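Local coordinates for flagellar basal body protein (Helicobacter pylori, PDB 5NPY), which probably assembles into the flagellar hook, the curved, flexible joint between the rotary motor and the filament of the bacterial flagellum, at residues 177-185 against 494-505; 187-195 against 359-368. All coordinates share one frame; numbering follows the deposited sequence.

Interaction 1. Residues 177-185 against 494-505; sequences LQIPQDLTY and FSNGVVEPVARI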
ATOM      1  N   LEU A 177      16.021  -1.382  32.249  1.00 46.35           N
ATOM      2  CA  LEU A 177      16.125  -1.183  30.809  1.00 48.27           C
ATOM      3  C   LEU A 177      17.416  -1.796  30.283  1.00 52.40           C
ATOM      4  O   LEU A 177      18.484  -1.630  30.879  1.00 57.19           O
ATOM      5  CB  LEU A 177      16.074   0.307  30.470  1.00 41.06           C
ATOM      6  CG  LEU A 177      14.829   0.987  31.034  1.00 44.47           C
ATOM      7  CD1 LEU A 177      14.698   2.410  30.494  1.00 48.49           C
ATOM      8  CD2 LEU A 177      13.565   0.157  30.744  1.00 40.27           C
ATOM      9  N   GLN A 178      17.313  -2.503  29.160  1.00 59.29           N
ATOM     10  CA  GLN A 178      18.462  -3.169  28.545  1.00 60.89           C
ATOM     11  C   GLN A 178      18.513  -2.798  27.065  1.00 55.89           C
ATOM     12  O   GLN A 178      17.769  -3.347  26.244  1.00 49.77           O
ATOM     13  CB  GLN A 178      18.391  -4.679  28.729  1.00 63.56           C
ATOM     14  CG  GLN A 178      19.629  -5.397  28.217  1.00 69.75           C
ATOM     15  CD  GLN A 178      19.442  -6.898  28.094  1.00 68.78           C
ATOM     16  OE1 GLN A 178      18.317  -7.407  28.126  1.00 71.56           O
ATOM     17  NE2 GLN A 178      20.551  -7.617  27.949  1.00 59.76           N
ATOM     18  N   ILE A 179      19.394  -1.866  26.728  1.00 46.77           N
ATOM     19  CA  ILE A 179      19.584  -1.457  25.344  1.00 45.52           C
ATOM     20  C   ILE A 179      21.037  -1.724  24.979  1.00 47.61           C
ATOM     21  O   ILE A 179      21.896  -0.856  25.193  1.00 56.62           O
ATOM     22  CB  ILE A 179      19.216   0.020  25.146  1.00 52.41           C
ATOM     23  CG1 ILE A 179      17.781   0.276  25.613  1.00 53.15           C
ATOM     24  CG2 ILE A 179      19.404   0.437  23.696  1.00 49.47           C
ATOM     25  CD1 ILE A 179      17.400   1.730  25.625  1.00 41.29           C
ATOM     26  N   PRO A 180      21.360  -2.901  24.447  1.00 49.72           N
ATOM     27  CA  PRO A 180      22.751  -3.191  24.067  1.00 50.40           C
ATOM     28  C   PRO A 180      23.239  -2.256  22.966  1.00 61.17           C
ATOM     29  O   PRO A 180      22.482  -1.481  22.374  1.00 47.07           O
ATOM     30  CB  PRO A 180      22.705  -4.647  23.586  1.00 33.92           C
ATOM     31  CG  PRO A 180      21.413  -5.205  24.147  1.00 44.37           C
ATOM     32  CD  PRO A 180      20.467  -4.054  24.234  1.00 50.42           C
ATOM     33  N   GLN A 181      24.543  -2.356  22.684  1.00 76.30           N
ATOM     34  CA  GLN A 181      25.206  -1.466  21.734  1.00 89.82           C
ATOM     35  C   GLN A 181      25.123  -1.990  20.299  1.00 93.87           C
ATOM     36  O   GLN A 181      24.566  -1.326  19.419  1.00 86.84           O
ATOM     37  CB  GLN A 181      26.666  -1.256  22.148  1.00 94.49           C
ATOM     38  CG  GLN A 181      27.436  -0.287  21.256  1.00 96.75           C
ATOM     39  CD  GLN A 181      28.803   0.065  21.806  1.00 93.75           C
ATOM     40  OE1 GLN A 181      29.439  -0.735  22.506  1.00 92.59           O
ATOM     41  NE2 GLN A 181      29.265   1.270  21.496  1.00 88.60           N
ATOM     42  N   ASP A 182      25.695  -3.166  20.044  1.00102.44           N
ATOM     43  CA  ASP A 182      25.560  -3.785  18.733  1.00114.88           C
ATOM     44  C   ASP A 182      24.133  -4.280  18.548  1.00109.66           C
ATOM     45  O   ASP A 182      23.804  -5.409  18.927  1.00120.78           O
ATOM     46  CB  ASP A 182      26.557  -4.935  18.558  1.00125.28           C
ATOM     47  CG  ASP A 182      26.282  -5.760  17.304  1.00130.45           C
ATOM     48  OD1 ASP A 182      26.564  -5.271  16.190  1.00134.65           O
ATOM     49  OD2 ASP A 182      25.783  -6.899  17.433  1.00128.22           O
ATOM     50  N   LEU A 183      23.274  -3.438  17.979  1.00 88.03           N
ATOM     51  CA  LEU A 183      21.880  -3.783  17.741  1.00 69.39           C
ATOM     52  C   LEU A 183      21.621  -3.779  16.242  1.00 64.56           C
ATOM     53  O   LEU A 183      21.767  -2.741  15.586  1.00 65.07           O
ATOM     54  CB  LEU A 183      20.941  -2.809  18.459  1.00 55.83           C
ATOM     55  CG  LEU A 183      20.207  -3.343  19.687  1.00 57.64           C
ATOM     56  CD1 LEU A 183      19.011  -4.180  19.285  1.00 61.16           C
ATOM     57  CD2 LEU A 183      21.143  -4.171  20.520  1.00 58.90           C
ATOM     58  N   THR A 184      21.256  -4.938  15.699  1.00 52.31           N
ATOM     59  CA  THR A 184      20.750  -5.010  14.339  1.00 53.17           C
ATOM     60  C   THR A 184      19.227  -5.001  14.360  1.00 42.41           C
ATOM     61  O   THR A 184      18.590  -5.195  15.396  1.00 38.75           O
ATOM     62  CB  THR A 184      21.264  -6.258  13.602  1.00 61.73           C
ATOM     63  OG1 THR A 184      20.922  -7.449  14.329  1.00 58.43           O
ATOM     64  CG2 THR A 184      22.790  -6.179  13.403  1.00 55.79           C
ATOM     65  N   TYR A 185      18.650  -4.739  13.196  1.00 44.68           N
ATOM     66  CA  TYR A 185      17.206  -4.785  12.993  1.00 51.76           C
ATOM     67  C   TYR A 185      16.884  -6.030  12.185  1.00 54.84           C
ATOM     68  O   TYR A 185      17.313  -6.139  11.034  1.00 54.28           O
ATOM     69  CB  TYR A 185      16.720  -3.543  12.252  1.00 55.40           C
ATOM     70  CG  TYR A 185      15.227  -3.467  12.146  1.00 58.53           C
ATOM     71  CD1 TYR A 185      14.491  -2.759  13.084  1.00 66.35           C
ATOM     72  CD2 TYR A 185      14.551  -4.096  11.120  1.00 55.73           C
ATOM     73  CE1 TYR A 185      13.125  -2.679  13.000  1.00 68.35           C
ATOM     74  CE2 TYR A 185      13.181  -4.026  11.029  1.00 61.69           C
ATOM     75  CZ  TYR A 185      12.475  -3.316  11.978  1.00 66.10           C
ATOM     76  OH  TYR A 185      11.112  -3.224  11.907  1.00 66.95           O
ATOM     77  N   PHE A 494      17.647   3.121  12.571  1.00 53.32           N
ATOM     78  CA  PHE A 494      18.447   2.121  11.886  1.00 51.66           C
ATOM     79  C   PHE A 494      18.705   2.557  10.451  1.00 46.27           C
ATOM     80  O   PHE A 494      18.152   3.547   9.966  1.00 50.18           O
ATOM     81  CB  PHE A 494      17.768   0.746  11.937  1.00 50.36           C
ATOM     82  CG  PHE A 494      17.731   0.147  13.311  1.00 39.24           C
ATOM     83  CD1 PHE A 494      18.612  -0.863  13.659  1.00 33.78           C
ATOM     84  CD2 PHE A 494      16.825   0.609  14.264  1.00 38.45           C
ATOM     85  CE1 PHE A 494      18.587  -1.414  14.929  1.00 38.39           C
ATOM     86  CE2 PHE A 494      16.794   0.069  15.533  1.00 38.86           C
ATOM     87  CZ  PHE A 494      17.669  -0.945  15.867  1.00 41.01           C
ATOM     88  N   SER A 495      19.574   1.802   9.771  1.00 45.01           N
ATOM     89  CA  SER A 495      19.958   2.156   8.406  1.00 47.02           C
ATOM     90  C   SER A 495      18.788   2.069   7.436  1.00 47.33           C
ATOM     91  O   SER A 495      18.732   2.829   6.465  1.00 52.92           O
ATOM     92  CB  SER A 495      21.083   1.249   7.935  1.00 47.99           C
ATOM     93  OG  SER A 495      20.887  -0.059   8.438  1.00 54.91           O
ATOM     94  N   ASN A 496      17.858   1.155   7.665  1.00 46.00           N
ATOM     95  CA  ASN A 496      16.727   1.049   6.762  1.00 42.51           C
ATOM     96  C   ASN A 496      15.725   2.176   6.942  1.00 57.00           C
ATOM     97  O   ASN A 496      14.639   2.142   6.343  1.00 68.09           O
ATOM     98  CB  ASN A 496      16.041  -0.305   6.940  1.00 40.77           C
ATOM     99  CG  ASN A 496      15.687  -0.594   8.385  1.00 54.07           C
ATOM    100  OD1 ASN A 496      15.648   0.315   9.215  1.00 60.44           O
ATOM    101  ND2 ASN A 496      15.435  -1.872   8.697  1.00 49.96           N
ATOM    102  N   GLY A 497      16.027   3.188   7.749  1.00 48.18           N
ATOM    103  CA  GLY A 497      15.102   4.285   7.914  1.00 59.74           C
ATOM    104  C   GLY A 497      13.950   4.006   8.848  1.00 62.31           C
ATOM    105  O   GLY A 497      12.947   4.726   8.805  1.00 66.27           O
ATOM    106  N   VAL A 498      14.060   2.982   9.694  1.00 56.36           N
ATOM    107  CA  VAL A 498      13.040   2.668  10.687  1.00 52.06           C
ATOM    108  C   VAL A 498      13.455   3.275  12.017  1.00 55.33           C
ATOM    109  O   VAL A 498      14.610   3.136  12.444  1.00 54.99           O
ATOM    110  CB  VAL A 498      12.827   1.152  10.828  1.00 41.99           C
ATOM    111  CG1 VAL A 498      11.731   0.896  11.811  1.00 38.72           C
ATOM    112  CG2 VAL A 498      12.485   0.539   9.487  1.00 44.39           C
ATOM    113  N   VAL A 499      12.508   3.946  12.666  1.00 53.99           N
ATOM    114  CA  VAL A 499      12.688   4.549  13.978  1.00 53.17           C
ATOM    115  C   VAL A 499      11.559   4.039  14.865  1.00 51.37           C
ATOM    116  O   VAL A 499      10.392   4.403  14.665  1.00 51.80           O
ATOM    117  CB  VAL A 499      12.683   6.081  13.911  1.00 50.46           C
ATOM    118  CG1 VAL A 499      12.645   6.667  15.305  1.00 54.35           C
ATOM    119  CG2 VAL A 499      13.901   6.573  13.142  1.00 51.94           C
ATOM    120  N   GLU A 500      11.894   3.193  15.831  1.00 50.54           N
ATOM    121  CA  GLU A 500      10.876   2.672  16.726  1.00 48.94           C
ATOM    122  C   GLU A 500      11.318   2.901  18.160  1.00 37.82           C
ATOM    123  O   GLU A 500      12.483   2.669  18.497  1.00 44.24           O
ATOM    124  CB  GLU A 500      10.621   1.170  16.513  1.00 51.13           C
ATOM    125  CG  GLU A 500      10.314   0.782  15.077  1.00 55.31           C
ATOM    126  CD  GLU A 500       9.829  -0.648  14.949  1.00 59.49           C
ATOM    127  OE1 GLU A 500       9.795  -1.371  15.971  1.00 59.11           O
ATOM    128  OE2 GLU A 500       9.476  -1.044  13.820  1.00 61.70           O
ATOM    129  N   PRO A 501      10.414   3.347  19.023  1.00 36.61           N
ATOM    130  CA  PRO A 501      10.737   3.398  20.445  1.00 37.60           C
ATOM    131  C   PRO A 501      10.960   1.991  20.976  1.00 39.09           C
ATOM    132  O   PRO A 501      10.434   1.015  20.436  1.00 34.72           O
ATOM    133  CB  PRO A 501       9.501   4.055  21.065  1.00 40.23           C
ATOM    134  CG  PRO A 501       8.399   3.738  20.111  1.00 40.72           C
ATOM    135  CD  PRO A 501       9.020   3.742  18.754  1.00 38.02           C
ATOM    136  N   VAL A 502      11.780   1.893  22.024  1.00 38.78           N
ATOM    137  CA  VAL A 502      12.039   0.619  22.690  1.00 43.44           C
ATOM    138  C   VAL A 502      11.805   0.665  24.192  1.00 42.21           C
ATOM    139  O   VAL A 502      11.626  -0.397  24.808  1.00 42.16           O
ATOM    140  CB  VAL A 502      13.476   0.132  22.392  1.00 41.31           C
ATOM    141  CG1 VAL A 502      13.734   0.113  20.892  1.00 37.84           C
ATOM    142  CG2 VAL A 502      14.504   1.016  23.096  1.00 41.98           C
ATOM    143  N   ALA A 503      11.804   1.841  24.826  1.00 52.02           N
ATOM    144  CA  ALA A 503      11.693   1.968  26.275  1.00 43.54           C
ATOM    145  C   ALA A 503      11.347   3.411  26.620  1.00 44.73           C
ATOM    146  O   ALA A 503      11.277   4.282  25.748  1.00 38.13           O
ATOM    147  CB  ALA A 503      12.989   1.541  26.975  1.00 34.53           C
ATOM    148  N   ARG A 504      11.107   3.650  27.913  1.00 44.88           N
ATOM    149  CA  ARG A 504      11.112   5.004  28.453  1.00 40.22           C
ATOM    150  C   ARG A 504      11.669   4.970  29.863  1.00 40.21           C
ATOM    151  O   ARG A 504      11.572   3.956  30.558  1.00 35.49           O
ATOM    152  CB  ARG A 504       9.729   5.657  28.466  1.00 37.17           C
ATOM    153  CG  ARG A 504       8.807   5.200  29.584  1.00 32.90           C
ATOM    154  CD  ARG A 504       7.434   5.814  29.383  1.00 32.54           C
ATOM    155  NE  ARG A 504       7.490   7.274  29.482  1.00 40.14           N
ATOM    156  CZ  ARG A 504       6.563   8.097  29.005  1.00 36.32           C
ATOM    157  NH1 ARG A 504       5.504   7.621  28.364  1.00 41.12           N
ATOM    158  NH2 ARG A 504       6.704   9.400  29.150  1.00 35.79           N
ATOM    159  N   ILE A 505      12.264   6.093  30.267  1.00 44.84           N
ATOM    160  CA  ILE A 505      12.866   6.215  31.591  1.00 38.73           C
ATOM    161  C   ILE A 505      11.766   6.332  32.636  1.00 38.59           C
ATOM    162  O   ILE A 505      10.857   7.164  32.517  1.00 37.10           O
ATOM    163  CB  ILE A 505      13.805   7.430  31.647  1.00 38.17           C
ATOM    164  CG1 ILE A 505      14.868   7.347  30.550  1.00 35.96           C
ATOM    165  CG2 ILE A 505      14.471   7.529  33.023  1.00 37.10           C
ATOM    166  CD1 ILE A 505      15.879   6.240  30.754  1.00 34.55           C
TER
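Glu500 OE2 is hydrogen-bonded to Ser159 OG and takes a weak bond from Tyr185 OH at 3.3 Å, though the place of the Tyr185 hydroxyl is somewhat doubtful; the other oxygen, OE1, forms a salt bridge with Lys151. OE2 lies at the edge of the phenol ring, near its plane, while the carboxylate itself stands almost perpendicular to the ring. Chi1 of -174° sets Tyr185 CG opposite the backbone N and points the ring toward the 494-497 turn and the start of strand 499-505. On the way the tyrosine meets Phe494 twice. Its edge points at the Phe494 face in a T-shaped stack, ring centroids 5.5 Å apart and planes at 64°, and Tyr185 CB makes a CH-pi contact 4.0 Å from the Phe494 centroid. Asn496 ND2 comes within 3.4 Å of Tyr185 CD2, the amide turned 81° from the ring; this nitrogen is bonded to Pro475 O, while Asn496 OD1 accepts from Val498 N at 3.1 Å, an Asx turn that steadies the amide. Farther along, the contact turns aliphatic. Ile179 CD1 rests on Val502 CG2 (3.9 Å), and Leu177 CD1 touches Ala503 CB (4.0 Å) and also packs against Ile505. Val502 and Ala503 both face Ile490 in a classic beta bulge. Segment 494-505 thus meets 177-185 through two kinds of chemistry, a tyrosine with its ring packed on Phe494 and its hydroxyl beside a buried carboxylate, then plain hydrocarbon; the nearby lysine would probably help keep Glu500 ionised.

Interaction 2. Residues 187-195 against 359-368; sequences PVLSTKVGI and TEVDIYDKAG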
ATOM      1  N   PRO A 187      15.133  -8.366   9.700  1.00 43.64           N
ATOM      2  CA  PRO A 187      14.168  -8.173   8.618  1.00 46.94           C
ATOM      3  C   PRO A 187      12.897  -8.965   8.889  1.00 40.89           C
ATOM      4  O   PRO A 187      12.848  -9.851   9.753  1.00 28.83           O
ATOM      5  CB  PRO A 187      14.916  -8.686   7.380  1.00 47.84           C
ATOM      6  CG  PRO A 187      15.942  -9.630   7.917  1.00 43.95           C
ATOM      7  CD  PRO A 187      16.355  -9.050   9.235  1.00 34.24           C
ATOM      8  N   VAL A 188      11.845  -8.587   8.164  1.00 37.58           N
ATOM      9  CA  VAL A 188      10.525  -9.195   8.290  1.00 32.55           C
ATOM     10  C   VAL A 188      10.044  -9.631   6.910  1.00 35.36           C
ATOM     11  O   VAL A 188      10.157  -8.880   5.934  1.00 39.61           O
ATOM     12  CB  VAL A 188       9.501  -8.232   8.935  1.00 33.72           C
ATOM     13  CG1 VAL A 188       8.155  -8.942   9.160  1.00 30.06           C
ATOM     14  CG2 VAL A 188      10.030  -7.683  10.238  1.00 28.35           C
ATOM     15  N   LEU A 189       9.499 -10.841   6.831  1.00 29.70           N
ATOM     16  CA  LEU A 189       8.922 -11.310   5.581  1.00 31.95           C
ATOM     17  C   LEU A 189       7.610 -10.580   5.298  1.00 31.51           C
ATOM     18  O   LEU A 189       6.755 -10.442   6.183  1.00 27.72           O
ATOM     19  CB  LEU A 189       8.695 -12.819   5.638  1.00 33.25           C
ATOM     20  CG  LEU A 189       7.874 -13.439   4.510  1.00 34.87           C
ATOM     21  CD1 LEU A 189       8.535 -13.165   3.169  1.00 31.90           C
ATOM     22  CD2 LEU A 189       7.695 -14.945   4.731  1.00 33.63           C
ATOM     23  N   SER A 190       7.452 -10.126   4.055  1.00 19.52           N
ATOM     24  CA  SER A 190       6.232  -9.456   3.611  1.00 29.82           C
ATOM     25  C   SER A 190       5.165 -10.528   3.404  1.00 31.09           C
ATOM     26  O   SER A 190       5.283 -11.346   2.493  1.00 27.36           O
ATOM     27  CB  SER A 190       6.475  -8.677   2.314  1.00 17.53           C
ATOM     28  OG  SER A 190       7.664  -7.877   2.356  1.00 25.38           O
ATOM     29  N   THR A 191       4.135 -10.543   4.250  1.00 21.78           N
ATOM     30  CA  THR A 191       3.002 -11.434   4.051  1.00 31.34           C
ATOM     31  C   THR A 191       1.702 -10.702   3.766  1.00 34.71           C
ATOM     32  O   THR A 191       0.661 -11.355   3.634  1.00 39.56           O
ATOM     33  CB  THR A 191       2.801 -12.332   5.273  1.00 35.97           C
ATOM     34  OG1 THR A 191       2.430 -11.524   6.398  1.00 33.38           O
ATOM     35  CG2 THR A 191       4.091 -13.107   5.573  1.00 28.74           C
ATOM     36  N   LYS A 192       1.731  -9.379   3.638  1.00 33.30           N
ATOM     37  CA  LYS A 192       0.494  -8.609   3.572  1.00 30.81           C
ATOM     38  C   LYS A 192       0.796  -7.282   2.901  1.00 19.52           C
ATOM     39  O   LYS A 192       1.548  -6.479   3.448  1.00 22.95           O
ATOM     40  CB  LYS A 192      -0.076  -8.403   4.985  1.00 37.23           C
ATOM     41  CG  LYS A 192      -1.461  -7.778   5.039  1.00 56.24           C
ATOM     42  CD  LYS A 192      -1.957  -7.618   6.483  1.00 65.93           C
ATOM     43  CE  LYS A 192      -1.441  -6.345   7.144  1.00 65.20           C
ATOM     44  NZ  LYS A 192      -1.825  -6.303   8.585  1.00 60.25           N
ATOM     45  N   VAL A 193       0.203  -7.034   1.737  1.00 31.23           N
ATOM     46  CA  VAL A 193       0.437  -5.794   0.999  1.00 24.19           C
ATOM     47  C   VAL A 193      -0.907  -5.195   0.594  1.00 19.88           C
ATOM     48  O   VAL A 193      -1.728  -5.871  -0.046  1.00 30.30           O
ATOM     49  CB  VAL A 193       1.322  -6.034  -0.232  1.00 22.90           C
ATOM     50  CG1 VAL A 193       1.509  -4.743  -1.038  1.00 13.50           C
ATOM     51  CG2 VAL A 193       2.665  -6.643   0.196  1.00 18.84           C
ATOM     52  N   GLY A 194      -1.132  -3.941   0.975  1.00 20.15           N
ATOM     53  CA  GLY A 194      -2.304  -3.178   0.566  1.00 27.97           C
ATOM     54  C   GLY A 194      -1.914  -1.856  -0.086  1.00 27.36           C
ATOM     55  O   GLY A 194      -1.254  -1.018   0.538  1.00 24.78           O
ATOM     56  N   ILE A 195      -2.281  -1.652  -1.343  1.00 20.92           N
ATOM     57  CA  ILE A 195      -1.895  -0.428  -2.043  1.00 25.73           C
ATOM     58  C   ILE A 195      -3.128   0.434  -2.282  1.00 22.64           C
ATOM     59  O   ILE A 195      -4.248  -0.058  -2.469  1.00 23.57           O
ATOM     60  CB  ILE A 195      -1.161  -0.677  -3.383  1.00 27.00           C
ATOM     61  CG1 ILE A 195      -2.063  -1.419  -4.370  1.00 13.19           C
ATOM     62  CG2 ILE A 195       0.177  -1.376  -3.137  1.00 17.88           C
ATOM     63  CD1 ILE A 195      -1.511  -1.510  -5.784  1.00 16.13           C
ATOM     64  N   THR A 359       2.051  -0.529 -11.368  1.00 20.69           N
ATOM     65  CA  THR A 359       2.525  -0.138 -10.047  1.00 18.09           C
ATOM     66  C   THR A 359       3.557  -1.159  -9.607  1.00 20.99           C
ATOM     67  O   THR A 359       3.704  -2.217 -10.220  1.00 18.90           O
ATOM     68  CB  THR A 359       1.387  -0.060  -9.020  1.00 23.53           C
ATOM     69  OG1 THR A 359       0.874  -1.383  -8.775  1.00 19.12           O
ATOM     70  CG2 THR A 359       0.264   0.879  -9.544  1.00 13.63           C
ATOM     71  N   GLU A 360       4.273  -0.839  -8.537  1.00 25.65           N
ATOM     72  CA  GLU A 360       5.383  -1.672  -8.088  1.00 27.17           C
ATOM     73  C   GLU A 360       5.676  -1.326  -6.637  1.00 25.98           C
ATOM     74  O   GLU A 360       5.757  -0.147  -6.290  1.00 26.82           O
ATOM     75  CB  GLU A 360       6.608  -1.454  -8.986  1.00 29.40           C
ATOM     76  CG  GLU A 360       7.831  -2.300  -8.668  1.00 44.06           C
ATOM     77  CD  GLU A 360       9.067  -1.869  -9.482  1.00 39.54           C
ATOM     78  OE1 GLU A 360       9.204  -2.304 -10.650  1.00 41.43           O
ATOM     79  OE2 GLU A 360       9.895  -1.090  -8.952  1.00 35.25           O
ATOM     80  N   VAL A 361       5.778  -2.351  -5.797  1.00 21.35           N
ATOM     81  CA  VAL A 361       5.984  -2.231  -4.356  1.00 14.05           C
ATOM     82  C   VAL A 361       7.231  -3.032  -3.980  1.00 32.29           C
ATOM     83  O   VAL A 361       7.433  -4.153  -4.470  1.00 26.88           O
ATOM     84  CB  VAL A 361       4.751  -2.757  -3.582  1.00 19.58           C
ATOM     85  CG1 VAL A 361       4.969  -2.721  -2.081  1.00 21.11           C
ATOM     86  CG2 VAL A 361       3.488  -1.962  -3.970  1.00 26.41           C
ATOM     87  N   ASP A 362       8.063  -2.463  -3.109  1.00 23.77           N
ATOM     88  CA  ASP A 362       9.200  -3.195  -2.576  1.00 30.74           C
ATOM     89  C   ASP A 362       8.717  -4.191  -1.534  1.00 21.29           C
ATOM     90  O   ASP A 362       8.040  -3.816  -0.572  1.00 23.77           O
ATOM     91  CB  ASP A 362      10.224  -2.247  -1.947  1.00 30.37           C
ATOM     92  CG  ASP A 362      10.846  -1.281  -2.953  1.00 37.65           C
ATOM     93  OD1 ASP A 362      11.259  -0.171  -2.535  1.00 45.73           O
ATOM     94  OD2 ASP A 362      10.947  -1.630  -4.144  1.00 29.79           O
ATOM     95  N   ILE A 363       9.076  -5.459  -1.709  1.00 17.77           N
ATOM     96  CA  ILE A 363       8.759  -6.465  -0.704  1.00 21.01           C
ATOM     97  C   ILE A 363      10.025  -7.243  -0.384  1.00 28.57           C
ATOM     98  O   ILE A 363      11.019  -7.186  -1.116  1.00 25.04           O
ATOM     99  CB  ILE A 363       7.621  -7.410  -1.142  1.00 23.61           C
ATOM    100  CG1 ILE A 363       8.066  -8.273  -2.326  1.00 22.25           C
ATOM    101  CG2 ILE A 363       6.353  -6.587  -1.464  1.00 16.54           C
ATOM    102  CD1 ILE A 363       7.106  -9.424  -2.657  1.00 17.94           C
ATOM    103  N   TYR A 364       9.978  -7.964   0.743  1.00 26.86           N
ATOM    104  CA  TYR A 364      11.168  -8.535   1.354  1.00 28.25           C
ATOM    105  C   TYR A 364      10.904  -9.961   1.797  1.00 32.00           C
ATOM    106  O   TYR A 364       9.849 -10.247   2.368  1.00 29.86           O
ATOM    107  CB  TYR A 364      11.621  -7.692   2.551  1.00 23.50           C
ATOM    108  CG  TYR A 364      11.747  -6.239   2.187  1.00 23.50           C
ATOM    109  CD1 TYR A 364      10.720  -5.339   2.457  1.00 27.87           C
ATOM    110  CD2 TYR A 364      12.881  -5.767   1.537  1.00 33.63           C
ATOM    111  CE1 TYR A 364      10.827  -3.998   2.093  1.00 28.66           C
ATOM    112  CE2 TYR A 364      12.999  -4.433   1.169  1.00 35.89           C
ATOM    113  CZ  TYR A 364      11.967  -3.552   1.444  1.00 36.36           C
ATOM    114  OH  TYR A 364      12.086  -2.222   1.082  1.00 43.26           O
ATOM    115  N   ASP A 365      11.883 -10.848   1.551  1.00 27.90           N
ATOM    116  CA  ASP A 365      11.801 -12.235   2.002  1.00 27.84           C
ATOM    117  C   ASP A 365      12.243 -12.326   3.468  1.00 31.43           C
ATOM    118  O   ASP A 365      12.497 -11.315   4.130  1.00 30.80           O
ATOM    119  CB  ASP A 365      12.604 -13.151   1.073  1.00 24.32           C
ATOM    120  CG  ASP A 365      14.110 -12.865   1.086  1.00 30.07           C
ATOM    121  OD1 ASP A 365      14.638 -12.186   1.993  1.00 37.42           O
ATOM    122  OD2 ASP A 365      14.775 -13.336   0.157  1.00 23.39           O
ATOM    123  N   LYS A 366      12.335 -13.551   4.003  1.00 32.63           N
ATOM    124  CA  LYS A 366      12.747 -13.714   5.397  1.00 35.59           C
ATOM    125  C   LYS A 366      14.160 -13.180   5.638  1.00 34.81           C
ATOM    126  O   LYS A 366      14.490 -12.784   6.763  1.00 33.12           O
ATOM    127  CB  LYS A 366      12.671 -15.183   5.809  1.00 27.44           C
ATOM    128  CG  LYS A 366      11.277 -15.708   5.989  1.00 32.33           C
ATOM    129  CD  LYS A 366      11.293 -17.196   6.263  1.00 34.90           C
ATOM    130  CE  LYS A 366       9.891 -17.779   6.217  1.00 38.20           C
ATOM    131  NZ  LYS A 366       9.879 -19.194   6.672  1.00 48.91           N
ATOM    132  N   ALA A 367      15.003 -13.171   4.601  1.00 20.83           N
ATOM    133  CA  ALA A 367      16.369 -12.681   4.721  1.00 25.54           C
ATOM    134  C   ALA A 367      16.465 -11.168   4.583  1.00 39.47           C
ATOM    135  O   ALA A 367      17.529 -10.610   4.872  1.00 41.70           O
ATOM    136  CB  ALA A 367      17.264 -13.339   3.671  1.00 20.19           C
ATOM    137  N   GLY A 368      15.385 -10.500   4.167  1.00 30.46           N
ATOM    138  CA  GLY A 368      15.392  -9.067   3.973  1.00 30.63           C
ATOM    139  C   GLY A 368      15.776  -8.632   2.583  1.00 34.39           C
ATOM    140  O   GLY A 368      15.972  -7.430   2.356  1.00 45.42           O
TER
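Val193 and Val361 reach toward each other tip to tip, their CG1 methyls 4.1 Å apart. The other methyl of Val193, CG2, meets Ile363 CG2 at 4.0 Å, the two side chains crossing at about a right angle. Ile195 slants across Val361 instead, and its CG2 presses to 3.5 Å from Val361 CG2, tighter than usual; its CD1 touches Thr359 OG1, a hydroxyl bonded to Tyr377. At the far end the packing becomes polar. Ser190 N donates to Tyr364 O (2.9 Å) in a nearly straight bond, and with chi1 at -47° the Ser190 hydroxyl swings beside its own N, where OG accepts from Tyr364 N at 2.8 Å and also bonds Gln471. Leu189 slants across the aliphatic part of Lys366, CD2 against CG and CE, and Pro187 CB sits 3.5 Å from Gly368 CA, at the end of the type I turn 365-368. Strands 192-195 and 359-364 run roughly antiparallel, 149° between their N-to-C directions, with axes 9.5 Å apart at closest approach. Each is hydrogen-bonded into a different sheet, and the geometry is that of two sheets packed face to face, as in a beta sandwich, pinned at one end by Ser190.

In the fold
The two contacts follow each other along the chain, and interaction 2 lies inside the excursion that interaction 1 closes; their centres lie about 22 Å apart. Interaction 1 is the more buried and lies toward one end of the elongated molecule, joining a mostly irregular segment to a late strand, whereas interaction 2 lies nearer the middle and grades from buried valines and isoleucines to a turn whose Lys366 and Ala367 are exposed. Their chemistry differs: interaction 1 combines aromatic rings and a carboxylate with aliphatic packing, largely through side chains, while in interaction 2 aliphatic side chains fill the gap between two sheets and a serine links the backbones. The chain runs directly from one to the other.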